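Local structure of transcriptional regulatory protein (Bradyrhizobium diazoefficiens, 6G8H) at residues G2-I7 / A33-A38; S46-F51 / F109-R114; E60-D65 / I91-V96; R84-T89 / L156-L161. The protein probably represses transcription as a flavonoid-responsive, DNA-binding regulator of the TetR family, whose pocket here holds the flavonoid naringenin. All coordinates share one frame; numbering follows the deposited sequence.

Interaction 1 of 4, residues G2-I7 / A33-A38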
# COMPACT_ATOMS: atom_id res chain seq x y z
N GLY B 2 9.76 22.54 28.13
CA GLY B 2 8.38 23.05 28.35
C GLY B 2 7.50 23.07 27.10
O GLY B 2 7.45 22.01 26.40
N ARG B 3 6.75 24.15 26.85
CA ARG B 3 5.61 24.15 25.87
C ARG B 3 6.08 24.32 24.42
O ARG B 3 5.31 24.06 23.55
CB ARG B 3 4.56 25.24 26.09
CG ARG B 3 4.93 26.57 25.46
CD ARG B 3 3.95 27.75 25.48
NE ARG B 3 2.84 27.62 26.40
CZ ARG B 3 1.61 28.13 26.21
NH1 ARG B 3 1.29 28.82 25.13
NH2 ARG B 3 0.71 27.93 27.14
N LYS B 4 7.26 24.86 24.20
CA LYS B 4 7.88 25.11 22.89
C LYS B 4 8.26 23.78 22.26
O LYS B 4 8.32 23.71 21.04
CB LYS B 4 9.09 26.03 23.07
CG LYS B 4 8.71 27.49 23.16
CD LYS B 4 8.05 27.98 21.91
CE LYS B 4 8.32 29.46 21.70
NZ LYS B 4 7.36 30.03 20.73
N MSE B 5 8.51 22.76 23.07
CA MSE B 5 8.81 21.46 22.51
C MSE B 5 7.65 20.94 21.64
O MSE B 5 7.79 20.56 20.48
CB MSE B 5 9.20 20.48 23.61
CG MSE B 5 10.37 19.62 23.19
SE MSE B 5 10.32 17.90 24.08
CE MSE B 5 12.24 17.32 24.06
N ASP B 6 6.46 20.93 22.20
CA ASP B 6 5.27 20.41 21.51
C ASP B 6 4.90 21.35 20.36
O ASP B 6 4.40 20.83 19.36
CB ASP B 6 4.11 20.18 22.46
CG ASP B 6 4.52 19.29 23.61
OD1 ASP B 6 4.54 18.03 23.38
OD2 ASP B 6 4.95 19.87 24.70
N ILE B 7 5.18 22.65 20.47
CA ILE B 7 5.00 23.62 19.36
C ILE B 7 6.00 23.25 18.25
O ILE B 7 5.59 23.22 17.07
CB ILE B 7 5.13 25.09 19.85
CG1 ILE B 7 4.08 25.36 20.92
CG2 ILE B 7 5.02 26.10 18.71
CD1 ILE B 7 3.83 26.81 21.24
N ALA B 33 8.13 27.97 14.59
CA ALA B 33 7.80 27.67 16.00
C ALA B 33 8.21 28.84 16.92
O ALA B 33 7.91 28.75 18.13
CB ALA B 33 8.46 26.39 16.44
N GLY B 34 8.86 29.86 16.37
CA GLY B 34 9.29 31.07 17.10
C GLY B 34 10.25 30.76 18.21
O GLY B 34 10.00 31.18 19.36
N VAL B 35 11.34 30.05 17.89
CA VAL B 35 12.46 29.82 18.84
C VAL B 35 13.76 30.13 18.12
O VAL B 35 13.80 30.14 16.88
CB VAL B 35 12.44 28.39 19.42
CG1 VAL B 35 11.14 28.09 20.11
CG2 VAL B 35 12.73 27.35 18.37
N SER B 36 14.79 30.39 18.90
CA SER B 36 16.20 30.52 18.46
C SER B 36 16.66 29.13 18.02
O SER B 36 16.16 28.13 18.60
CB SER B 36 17.06 31.05 19.60
OG SER B 36 17.19 30.11 20.68
N LYS B 37 17.64 29.08 17.12
CA LYS B 37 18.35 27.81 16.81
C LYS B 37 18.94 27.20 18.09
O LYS B 37 18.94 25.98 18.20
CB LYS B 37 19.32 28.02 15.63
CG LYS B 37 18.62 27.68 14.30
CD LYS B 37 19.55 27.46 13.12
CE LYS B 37 19.79 28.73 12.33
NZ LYS B 37 21.21 28.85 11.89
N ALA B 38 19.35 28.00 19.06
CA ALA B 38 19.91 27.50 20.33
C ALA B 38 18.87 26.64 21.04
O ALA B 38 19.23 25.48 21.45
CB ALA B 38 20.33 28.66 21.22

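Interaction 2 of 4, residues S46-F51 / F109-R114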
# COMPACT_ATOMS: atom_id res chain seq x y z
N SER B 46 19.52 17.06 16.27
CA SER B 46 19.50 17.11 14.79
C SER B 46 18.07 16.93 14.26
O SER B 46 17.23 16.45 15.02
CB SER B 46 20.40 16.04 14.25
OG SER B 46 19.85 14.76 14.51
N LYS B 47 17.87 17.24 12.97
CA LYS B 47 16.61 17.00 12.23
C LYS B 47 16.25 15.51 12.33
O LYS B 47 15.08 15.18 12.60
CB LYS B 47 16.77 17.46 10.78
CG LYS B 47 15.44 17.76 10.08
CD LYS B 47 15.56 18.42 8.71
CE LYS B 47 16.33 17.61 7.72
NZ LYS B 47 16.40 18.34 6.45
N GLU B 48 17.24 14.64 12.15
CA GLU B 48 17.06 13.17 12.21
C GLU B 48 16.50 12.78 13.59
O GLU B 48 15.54 12.00 13.67
CB GLU B 48 18.37 12.48 11.81
CG GLU B 48 18.25 10.96 11.86
CD GLU B 48 19.27 10.08 11.14
OE1 GLU B 48 20.12 10.62 10.36
OE2 GLU B 48 19.20 8.82 11.35
N ALA B 49 17.05 13.33 14.67
CA ALA B 49 16.60 13.02 16.05
C ALA B 49 15.16 13.51 16.24
O ALA B 49 14.41 12.87 16.94
CB ALA B 49 17.55 13.63 17.05
N LEU B 50 14.80 14.63 15.64
CA LEU B 50 13.44 15.22 15.76
C LEU B 50 12.44 14.24 15.13
O LEU B 50 11.46 13.91 15.79
CB LEU B 50 13.41 16.59 15.08
CG LEU B 50 12.25 17.50 15.44
CD1 LEU B 50 12.35 18.87 14.77
CD2 LEU B 50 10.95 16.89 15.04
N PHE B 51 12.70 13.78 13.93
CA PHE B 51 11.78 12.88 13.20
C PHE B 51 11.68 11.55 13.96
O PHE B 51 10.58 10.96 14.05
CB PHE B 51 12.17 12.69 11.72
CG PHE B 51 11.04 12.21 10.85
CD1 PHE B 51 9.74 12.61 11.07
CD2 PHE B 51 11.26 11.30 9.83
CE1 PHE B 51 8.70 12.17 10.27
CE2 PHE B 51 10.21 10.81 9.08
CZ PHE B 51 8.94 11.30 9.24
N PHE B 109 17.75 7.73 4.21
CA PHE B 109 17.69 7.66 5.70
C PHE B 109 17.16 6.29 6.14
O PHE B 109 16.15 6.16 6.82
CB PHE B 109 16.91 8.83 6.30
CG PHE B 109 17.56 10.17 6.07
CD1 PHE B 109 18.61 10.60 6.86
CD2 PHE B 109 17.09 11.02 5.07
CE1 PHE B 109 19.19 11.85 6.66
CE2 PHE B 109 17.67 12.28 4.89
CZ PHE B 109 18.74 12.68 5.66
N PRO B 110 17.93 5.21 5.86
CA PRO B 110 17.51 3.86 6.23
C PRO B 110 17.27 3.66 7.73
O PRO B 110 16.50 2.83 8.06
CB PRO B 110 18.67 2.95 5.77
CG PRO B 110 19.81 3.89 5.56
CD PRO B 110 19.20 5.20 5.11
N VAL B 111 18.00 4.36 8.58
CA VAL B 111 17.88 4.17 10.05
C VAL B 111 16.48 4.64 10.50
O VAL B 111 15.86 3.95 11.33
CB VAL B 111 19.03 4.88 10.78
CG1 VAL B 111 18.76 4.95 12.28
CG2 VAL B 111 20.37 4.22 10.48
N LEU B 112 16.01 5.77 9.97
CA LEU B 112 14.64 6.28 10.20
C LEU B 112 13.60 5.34 9.58
O LEU B 112 12.57 5.07 10.25
CB LEU B 112 14.49 7.67 9.60
CG LEU B 112 15.16 8.81 10.37
CD1 LEU B 112 14.73 10.13 9.78
CD2 LEU B 112 14.86 8.77 11.85
N ALA B 113 13.85 4.86 8.37
CA ALA B 113 12.92 3.92 7.71
C ALA B 113 12.73 2.69 8.61
O ALA B 113 11.57 2.37 8.92
CB ALA B 113 13.43 3.56 6.36
N ARG B 114 13.83 2.12 9.11
CA ARG B 114 13.76 0.89 9.94
C ARG B 114 13.09 1.22 11.28
O ARG B 114 12.40 0.34 11.85
CB ARG B 114 15.15 0.28 10.17
CG ARG B 114 15.10 -1.13 10.75
CD ARG B 114 16.16 -2.08 10.27
NE ARG B 114 15.89 -2.73 8.98
CZ ARG B 114 14.88 -3.57 8.72
NH1 ARG B 114 13.99 -3.89 9.65
NH2 ARG B 114 14.75 -4.03 7.50

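Interaction 3 of 4, residues E60-D65 / I91-V96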
# COMPACT_ATOMS: atom_id res chain seq x y z
N GLU B 60 4.13 4.52 19.65
CA GLU B 60 3.88 4.04 21.04
C GLU B 60 2.40 4.24 21.37
O GLU B 60 1.79 3.38 22.05
CB GLU B 60 4.70 4.80 22.07
CG GLU B 60 6.05 4.15 22.34
CD GLU B 60 7.06 5.00 23.11
OE1 GLU B 60 6.77 6.21 23.37
OE2 GLU B 60 8.15 4.46 23.43
N SER B 61 1.86 5.35 20.86
CA SER B 61 0.48 5.84 21.03
C SER B 61 -0.50 4.95 20.27
O SER B 61 -1.44 4.47 20.89
CB SER B 61 0.40 7.29 20.58
OG SER B 61 -0.94 7.71 20.45
N LEU B 62 -0.28 4.73 18.98
CA LEU B 62 -1.09 3.82 18.12
C LEU B 62 -1.08 2.43 18.77
O LEU B 62 -2.13 1.79 18.77
CB LEU B 62 -0.53 3.83 16.69
CG LEU B 62 -1.04 2.77 15.70
CD1 LEU B 62 -0.82 3.22 14.25
CD2 LEU B 62 -0.39 1.41 15.95
N GLN B 63 0.03 2.00 19.36
CA GLN B 63 0.14 0.67 19.98
C GLN B 63 -0.77 0.57 21.21
O GLN B 63 -1.22 -0.54 21.52
CB GLN B 63 1.60 0.33 20.30
CG GLN B 63 2.42 -0.11 19.08
CD GLN B 63 1.94 -1.40 18.45
OE1 GLN B 63 1.74 -2.42 19.13
NE2 GLN B 63 1.73 -1.35 17.13
N ARG B 64 -1.06 1.68 21.88
CA ARG B 64 -1.87 1.67 23.13
C ARG B 64 -3.36 1.57 22.78
O ARG B 64 -4.09 0.94 23.56
CB ARG B 64 -1.52 2.89 23.99
CG ARG B 64 -0.30 2.65 24.88
CD ARG B 64 0.07 3.78 25.84
NE ARG B 64 -0.18 5.13 25.35
CZ ARG B 64 0.72 5.95 24.78
NH1 ARG B 64 1.98 5.57 24.59
NH2 ARG B 64 0.36 7.16 24.39
N ASP B 65 -3.79 2.10 21.62
CA ASP B 65 -5.17 2.04 21.07
C ASP B 65 -5.53 0.65 20.51
O ASP B 65 -6.61 0.54 19.85
CB ASP B 65 -5.33 2.98 19.87
CG ASP B 65 -5.14 4.45 20.18
OD1 ASP B 65 -4.81 4.79 21.37
OD2 ASP B 65 -5.32 5.26 19.22
N ILE B 91 -6.90 4.40 8.95
CA ILE B 91 -7.77 5.46 8.37
C ILE B 91 -7.51 6.75 9.14
O ILE B 91 -7.31 7.75 8.50
CB ILE B 91 -9.25 5.00 8.38
CG1 ILE B 91 -9.46 3.91 7.32
CG2 ILE B 91 -10.22 6.16 8.18
CD1 ILE B 91 -10.58 2.95 7.60
N HIS B 92 -7.48 6.71 10.47
CA HIS B 92 -7.60 7.89 11.37
C HIS B 92 -6.21 8.27 11.94
O HIS B 92 -6.17 9.04 12.91
CB HIS B 92 -8.67 7.60 12.45
CG HIS B 92 -10.01 7.29 11.87
ND1 HIS B 92 -10.78 8.24 11.20
CD2 HIS B 92 -10.71 6.13 11.78
CE1 HIS B 92 -11.89 7.69 10.75
NE2 HIS B 92 -11.86 6.39 11.08
N ARG B 93 -5.10 7.83 11.36
CA ARG B 93 -3.77 8.15 11.96
C ARG B 93 -2.68 8.28 10.89
O ARG B 93 -2.97 8.23 9.69
CB ARG B 93 -3.39 7.08 12.97
CG ARG B 93 -4.15 7.11 14.29
CD ARG B 93 -3.39 6.13 15.18
NE ARG B 93 -3.58 6.21 16.64
CZ ARG B 93 -3.14 7.19 17.44
NH1 ARG B 93 -3.32 7.09 18.74
NH2 ARG B 93 -2.55 8.27 16.97
N LYS B 94 -1.44 8.45 11.34
CA LYS B 94 -0.37 9.05 10.52
C LYS B 94 0.42 7.98 9.77
O LYS B 94 1.27 8.42 9.00
CB LYS B 94 0.58 9.95 11.34
CG LYS B 94 -0.07 10.86 12.39
CD LYS B 94 -0.29 12.32 12.02
CE LYS B 94 -0.72 13.11 13.23
NZ LYS B 94 -1.62 14.25 12.89
N ASP B 95 0.19 6.67 9.93
CA ASP B 95 0.97 5.59 9.23
C ASP B 95 1.22 5.93 7.74
O ASP B 95 2.40 5.97 7.29
CB ASP B 95 0.29 4.22 9.31
CG ASP B 95 1.04 3.12 10.09
OD1 ASP B 95 1.49 3.44 11.24
OD2 ASP B 95 1.15 1.94 9.56
N VAL B 96 0.19 6.18 6.95
CA VAL B 96 0.33 6.49 5.50
C VAL B 96 1.16 7.76 5.30
O VAL B 96 2.00 7.81 4.35
CB VAL B 96 -1.06 6.56 4.84
CG1 VAL B 96 -1.03 7.17 3.44
CG2 VAL B 96 -1.63 5.15 4.79

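Interaction 4 of 4, residues R84-T89 / L156-L161. With CWE (R-naringenin), chain F.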
# COMPACT_ATOMS: atom_id res chain seq x y z
N ARG B 84 -10.57 -4.71 13.62
CA ARG B 84 -11.35 -3.46 13.57
C ARG B 84 -10.47 -2.29 14.03
O ARG B 84 -10.45 -1.28 13.35
CB ARG B 84 -12.64 -3.59 14.38
CG ARG B 84 -13.64 -2.47 14.12
CD ARG B 84 -14.91 -2.56 14.94
NE ARG B 84 -15.66 -3.77 14.68
CZ ARG B 84 -15.76 -4.81 15.51
NH1 ARG B 84 -15.11 -4.84 16.67
NH2 ARG B 84 -16.52 -5.84 15.15
N GLN B 85 -9.74 -2.46 15.12
CA GLN B 85 -8.89 -1.38 15.67
C GLN B 85 -7.75 -1.11 14.70
O GLN B 85 -7.36 0.06 14.55
CB GLN B 85 -8.46 -1.72 17.10
CG GLN B 85 -9.60 -1.67 18.12
CD GLN B 85 -10.35 -0.34 18.11
OE1 GLN B 85 -11.55 -0.31 17.85
NE2 GLN B 85 -9.62 0.76 18.35
N TYR B 86 -7.25 -2.15 14.04
CA TYR B 86 -6.08 -2.07 13.11
C TYR B 86 -6.45 -1.19 11.92
O TYR B 86 -5.65 -0.31 11.55
CB TYR B 86 -5.69 -3.47 12.64
CG TYR B 86 -4.63 -3.51 11.57
CD1 TYR B 86 -3.39 -2.95 11.79
CD2 TYR B 86 -4.85 -4.13 10.36
CE1 TYR B 86 -2.40 -2.97 10.82
CE2 TYR B 86 -3.85 -4.21 9.40
CZ TYR B 86 -2.61 -3.63 9.62
OH TYR B 86 -1.59 -3.65 8.69
N LEU B 87 -7.62 -1.43 11.33
CA LEU B 87 -8.11 -0.64 10.18
C LEU B 87 -8.45 0.79 10.62
O LEU B 87 -8.25 1.70 9.79
CB LEU B 87 -9.33 -1.32 9.57
CG LEU B 87 -9.07 -2.68 8.91
CD1 LEU B 87 -10.30 -3.09 8.14
CD2 LEU B 87 -7.90 -2.64 7.97
N HIS B 88 -8.96 1.00 11.83
CA HIS B 88 -9.29 2.35 12.36
C HIS B 88 -7.97 3.10 12.48
O HIS B 88 -7.91 4.24 12.06
CB HIS B 88 -10.14 2.32 13.64
CG HIS B 88 -11.60 2.17 13.34
ND1 HIS B 88 -12.37 3.23 12.89
CD2 HIS B 88 -12.41 1.08 13.34
CE1 HIS B 88 -13.60 2.81 12.65
NE2 HIS B 88 -13.66 1.49 12.92
N THR B 89 -6.91 2.49 12.96
CA THR B 89 -5.59 3.18 13.09
C THR B 89 -5.09 3.61 11.71
O THR B 89 -4.52 4.69 11.62
CB THR B 89 -4.57 2.34 13.85
OG1 THR B 89 -4.11 1.27 13.01
CG2 THR B 89 -5.15 1.86 15.16
N LEU B 156 -4.74 -10.00 4.81
CA LEU B 156 -6.07 -10.38 4.30
C LEU B 156 -7.07 -9.25 4.59
O LEU B 156 -7.74 -8.79 3.67
CB LEU B 156 -6.51 -11.69 4.94
CG LEU B 156 -5.80 -12.92 4.37
CD1 LEU B 156 -6.15 -14.14 5.21
CD2 LEU B 156 -6.14 -13.16 2.89
N VAL B 157 -7.02 -8.76 5.81
CA VAL B 157 -7.96 -7.80 6.42
C VAL B 157 -7.69 -6.39 5.87
O VAL B 157 -8.64 -5.64 5.63
CB VAL B 157 -7.77 -7.91 7.95
CG1 VAL B 157 -7.60 -6.58 8.64
CG2 VAL B 157 -8.89 -8.73 8.57
N ARG B 158 -6.43 -6.06 5.64
CA ARG B 158 -5.97 -4.78 5.06
C ARG B 158 -6.28 -4.73 3.56
O ARG B 158 -6.65 -3.66 3.04
CB ARG B 158 -4.46 -4.71 5.30
CG ARG B 158 -3.82 -3.38 4.95
CD ARG B 158 -2.37 -3.30 5.40
NE ARG B 158 -1.46 -4.19 4.70
CZ ARG B 158 -0.75 -5.15 5.30
NH1 ARG B 158 -0.81 -5.34 6.61
NH2 ARG B 158 0.06 -5.92 4.62
N GLY B 159 -6.08 -5.84 2.85
CA GLY B 159 -6.26 -5.89 1.38
C GLY B 159 -5.59 -4.71 0.71
O GLY B 159 -4.38 -4.50 0.96
N GLU B 160 -6.33 -3.95 -0.09
CA GLU B 160 -5.76 -2.89 -0.96
C GLU B 160 -5.96 -1.48 -0.37
O GLU B 160 -5.67 -0.50 -1.06
CB GLU B 160 -6.40 -3.01 -2.34
CG GLU B 160 -5.43 -3.54 -3.38
CD GLU B 160 -6.14 -3.82 -4.69
OE1 GLU B 160 -7.40 -3.77 -4.69
OE2 GLU B 160 -5.46 -4.10 -5.68
N LEU B 161 -6.42 -1.42 0.87
CA LEU B 161 -6.83 -0.20 1.56
C LEU B 161 -5.72 0.84 1.54
O LEU B 161 -5.97 2.01 1.28
CB LEU B 161 -7.22 -0.58 2.99
CG LEU B 161 -7.45 0.62 3.88
CD1 LEU B 161 -8.58 1.46 3.31
CD2 LEU B 161 -7.76 0.18 5.29
C1 CWE F . 1.41 1.14 2.67
C2 CWE F . 1.37 1.42 4.03
C3 CWE F . 1.34 0.40 4.99
C4 CWE F . 1.33 -0.91 4.58
C5 CWE F . 1.37 -1.25 3.18
C6 CWE F . 1.43 -0.18 2.27
C7 CWE F . 1.30 -2.61 2.64
C8 CWE F . 0.45 -2.74 1.40
C9 CWE F . 0.24 -1.39 0.68
O1 CWE F . 1.35 -0.46 0.92
O2 CWE F . 1.92 -3.61 3.09
C10 CWE F . -0.05 -1.55 -0.79
C11 CWE F . -1.07 -2.41 -1.18
C12 CWE F . -1.39 -2.60 -2.51
C13 CWE F . -0.66 -1.94 -3.49
C14 CWE F . 0.37 -1.07 -3.12
C15 CWE F . 0.67 -0.87 -1.78
O3 CWE F . -0.97 -2.15 -4.80
O4 CWE F . 1.36 2.71 4.46
O5 CWE F . 1.28 -1.88 5.54

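Interaction 1 of 4, residues G2-I7 / A33-A38
The turn of the predicted DNA-binding helix-turn-helix, at A33, G34 and V35, is met here by K4 and I7 from the first turns of helix 3-19. Helix 26-33 ends in a Schellman motif: G34 has positive phi, and two bonds lead back into the last helical turn. S36 then takes the N-cap position of helix 37-43. K4 reaches the peptide carbonyls of this turn. Its NZ donates to A33 O at 2.9 Å, lying in the carbonyl plane with a C=O...N angle of 150°; a second, weak bond runs from NZ to G34 O at 3.2 Å. The ammonium group therefore holds A33 O and, more loosely, G34 O as the chain leaves the helix. A bend at chi2 (-62°) keeps the lysine from standing straight out, and its methylenes run antiparallel alongside the V35 side chain, with K4 CD 3.6 Å from V35 CG1. One turn further along helix 3-19, I7 adds an apolar contact, with I7 CG2 4.1 Å from A33 CB. A33 also packs on V8 and A11 of helix 3-19, while V35 touches L40 on helix 37-43. K4 thus plays two parts, its carbons covering a valine methyl and its charge meeting carbonyl oxygens. Because those oxygens lie at a helix C-terminal end, where the helix dipole is negative, the positive charge is probably favourable there.

Interaction 2 of 4, residues S46-F51 / F109-R114
Packing between two nearly parallel helix segments joins E48 and F51 to F109, V111 and L112, linking the start of helix 47-64 in the TetR DNA-binding part to helix 110-119 of the C-terminal part. The axes of 47-51 and 110-114 run 7° apart and approach to 10.7 Å, a spacing bridged almost wholly by side chains. L112 reaches across with both methyls: L112 CD1 meets the edge of the F51 ring in its plane, 3.7 Å from F51 CD2, and L112 CD2 lies 4.0 Å from E48 CG and 3.8 Å from the backbone E48 O. E48 CG points opposite to the main-chain N (chi1 180°) and the chain stays extended, which carries the carboxylate to the opposite helix. There E48 OE1 comes to the edge of the F109 ring, 3.8 Å from F109 CD1, with carboxylate and ring planes 83° apart, and E48 OE2 lies 4.0 Å from V111 CB. F21 packs against F51, F109 and L112, and I101 and I102 of helix 95-103 also touch F51. The interface thus sets an apolar L112-F51 contact beside a carboxylate that lies on apolar side chains. Where E48 meets F109, the acid faces ring hydrogens, whose slight positive charge is probably mildly favourable.

Interaction 3 of 4, residues E60-D65 / I91-V96
Charge pairing comes first: R93 holds D65 through a salt bridge in which one carboxylate oxygen takes two guanidinium N-H groups. R93 NH1 donates to D65 OD2 at 2.8 Å with an N-H...O angle of 148°, and R93 NE adds a weak bond to the same D65 OD2 at 3.3 Å. The carboxylate comes to the guanidinium edge, the two planes lying 29° apart, but NH1 approaches OD2 from above the carboxylate plane, 44° out of it, so the pair is not a flat, two-oxygen fork.

A further polar bond is weaker. R93 NH1 also makes a weak, strongly bent bond to S61 OG at 3.0 Å, giving this one nitrogen two partners, one from the last turn of helix 47-64 and one just beyond it.

Van der Waals packing completes the contact. R93 is extended from CG to NE and crosses L62, so that L62 CA lies over one guanidinium face, 3.8 Å from R93 NE, while R93 CD is 4.0 Å from L62 CB. L62 CD1 is also beside D95 OD1, 3.8 Å away. One face of R93 therefore rests over the L62 backbone and the salt bridge holds the head; a cation beside a helix C-terminal end is probably favourable.

The contact ties the end of helix 47-64 to the link between helices 75-91 and 95-103. L62 also packs on T89 of helix 75-91, and R93 NH2 makes a long, weak ion pair with E58. Next to D95, V96 touches naringenin, F90 of helix 75-91, and I165 and V166 of helix 161-166.

Interaction 4 of 4, residues R84-T89 / L156-L161
With CG opposite the main-chain N in both residues, Y86 extends to R158, which bends at chi3 (68°) to bring its guanidinium head to the phenol. R158 NH1 donates to Y86 OH at 2.8 Å with an N-H...O angle of 149°. The hydroxyl comes to the guanidinium edge, somewhat tilted from its plane, and the ring and guanidinium planes stand 75° apart.

Beside the polar pair is an apolar cluster. L87 CD2 touches V157 CG1 at 4.0 Å and L161 CD2 at 3.9 Å, while V157 CG1 also meets the edge of the Y86 ring, 4.1 Å from Y86 CD2. All five residues are buried. They belong to the ligand-binding part of the TetR fold, where helix 75-91 packs beside the end of helix 146-158. That helix breaks at G159, whose phi is positive, and a type II' turn from R158 to L161 leads into helix 161-166, with E160 at its N-cap.

R158 also lines the naringenin pocket. Ligand O5 stands over one face of its guanidinium, toward the rim, and R158 NH2 is 3.3 Å from ligand O2. Y86, bound to the other terminal nitrogen, is thus placed as a second-shell residue and probably helps to set the rotation of the arginine head. R158 NH2 also makes a weak hydrogen bond to G159 O of the second subunit, and L156 packs on L156 of that subunit.

How the interactions relate
From the N terminus, interaction 1 closes a short loop, joining the start of helix 3-19 to the turn of the helix-turn-helix, and ends before the others begin. Interaction 2 then closes a longer loop, from helix 47-64 to helix 110-119, and interaction 3 is nested inside it, joining the far end of helix 47-64 to the start of helix 95-103. Interaction 4 crosses both, since 84-89 lies within their loops and 156-161 beyond them. Interactions 3 and 4 touch, L62 CD1 lying 3.9 Å from T89 CB. Helix 47-64 thus links the DNA-binding part to the ligand pocket, while interactions 2 and 4 reach the second subunit.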